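Local coordinates for protein cytosolic phospholipase A2 delta (Homo sapiens, PDB 5IZ5) that cleaves glycerophospholipids at the sn-2 position in a calcium-dependent manner, releasing free fatty acids with a preference for linoleic acid, at residues 326-339 with 357-370. The protein carries 3 engineered substitutions. Sequence-based numbering, arbitrary orientation.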
loop_
_atom_site.group_PDB
_atom_site.type_symbol
_atom_site.label_atom_id
_atom_site.label_comp_id
_atom_site.label_asym_id
_atom_site.label_seq_id
_atom_site.Cartn_x
_atom_site.Cartn_y
_atom_site.Cartn_z
ATOM N N VAL B 326 24.315 -11.076 -2.709
ATOM C CA VAL B 326 22.888 -10.911 -2.962
ATOM C C VAL B 326 22.730 -9.980 -4.162
ATOM O O VAL B 326 23.112 -8.808 -4.115
ATOM C CB VAL B 326 22.163 -10.353 -1.721
ATOM C CG1 VAL B 326 20.673 -10.175 -1.989
ATOM C CG2 VAL B 326 22.372 -11.276 -0.525
ATOM N N VAL B 327 22.183 -10.524 -5.242
ATOM C CA VAL B 327 22.019 -9.795 -6.495
ATOM C C VAL B 327 20.536 -9.534 -6.747
ATOM O O VAL B 327 19.712 -10.428 -6.585
ATOM C CB VAL B 327 22.591 -10.598 -7.682
ATOM C CG1 VAL B 327 22.359 -9.868 -8.997
ATOM C CG2 VAL B 327 24.080 -10.862 -7.481
ATOM N N GLY B 328 20.213 -8.310 -7.153
ATOM C CA GLY B 328 18.838 -7.929 -7.458
ATOM C C GLY B 328 18.697 -7.359 -8.855
ATOM O O GLY B 328 19.611 -6.715 -9.367
ATOM N N ILE B 329 17.566 -7.650 -9.489
ATOM C CA ILE B 329 17.132 -6.960 -10.693
ATOM C C ILE B 329 16.066 -5.971 -10.281
ATOM O O ILE B 329 15.148 -6.330 -9.546
ATOM C CB ILE B 329 16.436 -7.902 -11.695
ATOM C CG1 ILE B 329 17.419 -8.894 -12.303
ATOM C CG2 ILE B 329 15.799 -7.091 -12.816
ATOM C CD1 ILE B 329 16.754 -10.067 -12.993
ATOM N N MET B 330 16.157 -4.755 -10.811
ATOM C CA MET B 330 15.250 -3.675 -10.457
ATOM C C MET B 330 14.762 -3.016 -11.741
ATOM O O MET B 330 15.561 -2.491 -12.518
ATOM C CB MET B 330 16.052 -2.705 -9.596
ATOM C CG MET B 330 15.489 -1.345 -9.272
ATOM S SD MET B 330 16.625 -0.570 -8.101
ATOM C CE MET B 330 17.537 0.634 -9.089
ATOM N N ALA B 331 13.456 -3.095 -11.983
ATOM C CA ALA B 331 12.857 -2.609 -13.222
ATOM C C ALA B 331 11.982 -1.403 -12.926
ATOM O O ALA B 331 11.357 -1.330 -11.861
ATOM C CB ALA B 331 12.042 -3.712 -13.877
ATOM N N THR B 332 11.946 -0.460 -13.870
ATOM C CA THR B 332 11.110 0.730 -13.755
ATOM C C THR B 332 9.800 0.488 -14.493
ATOM O O THR B 332 9.548 -0.601 -15.019
ATOM C CB THR B 332 11.794 1.975 -14.375
ATOM O OG1 THR B 332 11.853 1.839 -15.805
ATOM C CG2 THR B 332 13.192 2.175 -13.822
ATOM N N GLY B 333 8.981 1.532 -14.571
ATOM C CA GLY B 333 7.743 1.468 -15.323
ATOM C C GLY B 333 7.894 1.818 -16.789
ATOM O O GLY B 333 8.993 2.112 -17.266
ATOM N N GLY B 334 6.763 1.791 -17.488
ATOM C CA GLY B 334 6.663 2.151 -18.900
ATOM C C GLY B 334 5.775 1.223 -19.701
ATOM O O GLY B 334 6.151 0.800 -20.796
ATOM N N GLY B 335 4.596 0.907 -19.168
ATOM C CA GLY B 335 3.592 0.122 -19.894
ATOM C C GLY B 335 4.127 -1.081 -20.654
ATOM O O GLY B 335 5.003 -1.790 -20.163
ATOM N N ALA B 336 3.601 -1.302 -21.858
ATOM C CA ALA B 336 4.006 -2.431 -22.707
ATOM C C ALA B 336 5.461 -2.350 -23.162
ATOM O O ALA B 336 6.070 -3.372 -23.481
ATOM C CB ALA B 336 3.099 -2.543 -23.921
ATOM N N ARG B 337 5.996 -1.132 -23.222
ATOM C CA ARG B 337 7.399 -0.913 -23.553
ATOM C C ARG B 337 8.273 -1.577 -22.500
ATOM O O ARG B 337 9.149 -2.374 -22.838
ATOM C CB ARG B 337 7.706 0.584 -23.635
ATOM C CG ARG B 337 9.159 0.897 -23.929
ATOM C CD ARG B 337 9.400 2.385 -24.147
ATOM N NE ARG B 337 8.534 3.282 -23.364
ATOM C CZ ARG B 337 8.668 3.620 -22.084
ATOM N NH1 ARG B 337 9.641 3.131 -21.349
ATOM N NH2 ARG B 337 7.794 4.459 -21.533
ATOM N N ALA B 338 8.014 -1.258 -21.230
ATOM C CA ALA B 338 8.722 -1.874 -20.104
ATOM C C ALA B 338 8.524 -3.388 -20.106
ATOM O O ALA B 338 9.473 -4.133 -19.904
ATOM C CB ALA B 338 8.260 -1.284 -18.770
ATOM N N MET B 339 7.292 -3.838 -20.334
ATOM C CA MET B 339 6.989 -5.268 -20.334
ATOM C C MET B 339 7.832 -6.005 -21.380
ATOM O O MET B 339 8.468 -7.016 -21.077
ATOM C CB MET B 339 5.502 -5.511 -20.610
ATOM C CG MET B 339 5.110 -6.980 -20.629
ATOM S SD MET B 339 3.431 -7.304 -21.179
ATOM C CE MET B 339 3.537 -6.890 -22.930
ATOM N N CYS B 357 21.918 -16.484 -10.820
ATOM C CA CYS B 357 22.656 -15.737 -9.804
ATOM C C CYS B 357 21.822 -14.644 -9.117
ATOM O O CYS B 357 22.303 -14.001 -8.186
ATOM C CB CYS B 357 23.906 -15.099 -10.421
ATOM S SG CYS B 357 25.027 -16.261 -11.241
ATOM N N VAL B 358 20.580 -14.438 -9.556
ATOM C CA VAL B 358 19.745 -13.350 -9.037
ATOM C C VAL B 358 18.868 -13.822 -7.882
ATOM O O VAL B 358 18.147 -14.809 -8.008
ATOM C CB VAL B 358 18.843 -12.768 -10.144
ATOM C CG1 VAL B 358 17.966 -11.644 -9.601
ATOM C CG2 VAL B 358 19.690 -12.269 -11.305
ATOM N N THR B 359 18.918 -13.102 -6.766
ATOM C CA THR B 359 18.101 -13.421 -5.594
ATOM C C THR B 359 16.756 -12.683 -5.610
ATOM O O THR B 359 15.709 -13.294 -5.376
ATOM C CB THR B 359 18.857 -13.113 -4.285
ATOM O OG1 THR B 359 19.977 -13.997 -4.173
ATOM C CG2 THR B 359 17.960 -13.302 -3.061
ATOM N N TYR B 360 16.790 -11.381 -5.899
ATOM C CA TYR B 360 15.596 -10.534 -5.848
ATOM C C TYR B 360 15.248 -9.925 -7.201
ATOM O O TYR B 360 16.128 -9.603 -7.998
ATOM C CB TYR B 360 15.807 -9.412 -4.847
ATOM C CG TYR B 360 15.894 -9.860 -3.406
ATOM C CD1 TYR B 360 14.805 -10.442 -2.773
ATOM C CD2 TYR B 360 17.058 -9.670 -2.668
ATOM C CE1 TYR B 360 14.873 -10.840 -1.449
ATOM C CE2 TYR B 360 17.136 -10.060 -1.342
ATOM C CZ TYR B 360 16.044 -10.646 -0.736
ATOM O OH TYR B 360 16.102 -11.024 0.586
ATOM N N PHE B 361 13.952 -9.747 -7.444
ATOM C CA PHE B 361 13.455 -9.228 -8.717
ATOM C C PHE B 361 12.305 -8.263 -8.407
ATOM O O PHE B 361 11.194 -8.693 -8.104
ATOM C CB PHE B 361 13.036 -10.416 -9.599
ATOM C CG PHE B 361 12.537 -10.056 -10.981
ATOM C CD1 PHE B 361 12.562 -8.752 -11.474
ATOM C CD2 PHE B 361 12.048 -11.059 -11.808
ATOM C CE1 PHE B 361 12.085 -8.470 -12.746
ATOM C CE2 PHE B 361 11.580 -10.782 -13.079
ATOM C CZ PHE B 361 11.599 -9.483 -13.551
ATOM N N SER B 362 12.597 -6.960 -8.446
ATOM C CA SER B 362 11.608 -5.922 -8.143
ATOM C C SER B 362 11.142 -5.190 -9.400
ATOM O O SER B 362 11.897 -5.030 -10.374
ATOM C CB SER B 362 12.150 -4.907 -7.131
ATOM O OG SER B 362 13.096 -4.038 -7.726
ATOM N N GLY B 363 9.889 -4.746 -9.364
ATOM C CA GLY B 363 9.295 -4.027 -10.484
ATOM C C GLY B 363 8.091 -3.190 -10.090
ATOM O O GLY B 363 7.493 -3.382 -9.012
ATOM N N ILE B 364 7.760 -2.252 -10.976
ATOM C CA ILE B 364 6.579 -1.396 -10.850
ATOM C C ILE B 364 5.896 -1.275 -12.204
ATOM O O ILE B 364 6.512 -1.549 -13.246
ATOM C CB ILE B 364 6.941 0.025 -10.376
ATOM C CG1 ILE B 364 8.069 0.614 -11.242
ATOM C CG2 ILE B 364 7.354 0.006 -8.912
ATOM C CD1 ILE B 364 8.234 2.108 -11.100
ATOM N N SER B 365 4.625 -0.879 -12.176
ATOM C CA SER B 365 3.860 -0.556 -13.382
ATOM C C SER B 365 3.940 -1.667 -14.458
ATOM O O SER B 365 3.748 -2.829 -14.110
ATOM C CB SER B 365 4.262 0.816 -13.914
ATOM O OG SER B 365 3.116 1.444 -14.499
ATOM N N GLY B 366 4.214 -1.339 -15.731
ATOM C CA GLY B 366 4.268 -2.332 -16.821
ATOM C C GLY B 366 5.222 -3.501 -16.631
ATOM O O GLY B 366 5.004 -4.580 -17.195
ATOM N N SER B 367 6.286 -3.294 -15.859
ATOM C CA SER B 367 7.218 -4.380 -15.535
ATOM C C SER B 367 6.551 -5.516 -14.762
ATOM O O SER B 367 6.946 -6.678 -14.920
ATOM C CB SER B 367 8.401 -3.860 -14.721
ATOM O OG SER B 367 9.274 -3.126 -15.551
ATOM N N THR B 368 5.538 -5.184 -13.950
ATOM C CA THR B 368 4.814 -6.192 -13.165
ATOM C C THR B 368 4.027 -7.151 -14.047
ATOM O O THR B 368 3.710 -8.261 -13.614
ATOM C CB THR B 368 3.828 -5.579 -12.131
ATOM O OG1 THR B 368 2.768 -4.887 -12.803
ATOM C CG2 THR B 368 4.543 -4.631 -11.173
ATOM N N TRP B 369 3.700 -6.733 -15.270
ATOM C CA TRP B 369 2.978 -7.603 -16.198
ATOM C C TRP B 369 3.858 -8.768 -16.629
ATOM O O TRP B 369 3.392 -9.905 -16.721
ATOM C CB TRP B 369 2.499 -6.847 -17.445
ATOM C CG TRP B 369 1.700 -5.604 -17.161
ATOM C CD1 TRP B 369 1.134 -5.237 -15.972
ATOM C CD2 TRP B 369 1.362 -4.581 -18.100
ATOM N NE1 TRP B 369 0.491 -4.031 -16.104
ATOM C CE2 TRP B 369 0.607 -3.611 -17.405
ATOM C CE3 TRP B 369 1.638 -4.382 -19.467
ATOM C CZ2 TRP B 369 0.115 -2.462 -18.027
ATOM C CZ3 TRP B 369 1.153 -3.238 -20.086
ATOM C CH2 TRP B 369 0.399 -2.290 -19.364
ATOM N N THR B 370 5.125 -8.472 -16.914
ATOM C CA THR B 370 6.101 -9.500 -17.259
ATOM C C THR B 370 6.266 -10.451 -16.081
ATOM O O THR B 370 6.192 -11.676 -16.240
ATOM C CB THR B 370 7.470 -8.876 -17.586
ATOM O OG1 THR B 370 7.310 -7.879 -18.598
ATOM C CG2 THR B 370 8.461 -9.931 -18.079
HETATM O O HOH W 1 22.193 -13.381 -5.539
HETATM O O HOH W 2 3.981 2.051 -16.660
#
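Strands 327-331 and 360-363 run parallel as neighbours, axes 4.6 Å apart and 13° askew, stitched by backbone bonds in which V327 O takes both T359 N and Y360 N, and I329 O takes S362 N at 2.8 Å. On the face of the sheet that carries I329 and F361, the isoleucine divides its two branches: CG1 and CD1 cross V358 at about a right angle, while chi1 at -69° sets CG1 beside the backbone N and CG2 anti to it, where CG2 meets F361 CD1 at 3.9 Å. Cut back to an alanine here, the residue would lose CG1, CG2 and CD1, which is likely to deprive V358 of its apolar partner, reduce the packing on F361 and open a gap beside L349 of helix 335-351. Past the strands, S367 gives its hydroxyl proton to T332 O at 2.6 Å, nearly head-on to the carbonyl, with OG also against A331 CB. M339 runs extended to its sulfur (CG anti to the backbone N, chi1 180°), which puts SD at the edge of the W369 ring, 3.8 Å from CE3, a Met-aromatic contact, and T370 OG1 donates to M339 O at 2.9 Å. G366 fits because it is bare: a CB there would clash with G335 O. A water accepts from G335 N, and S365 OG bonds to D651, probably the proton acceptor of the dyad. This is a beta-alpha-beta unit of the patatin-like catalytic domain: the glycine-rich turn after the first strand, with substrate-binding G334 and G335, faces the nucleophile S365 in the tight turn after the second, consistent with the oxyanion hole of cytosolic phospholipases A2.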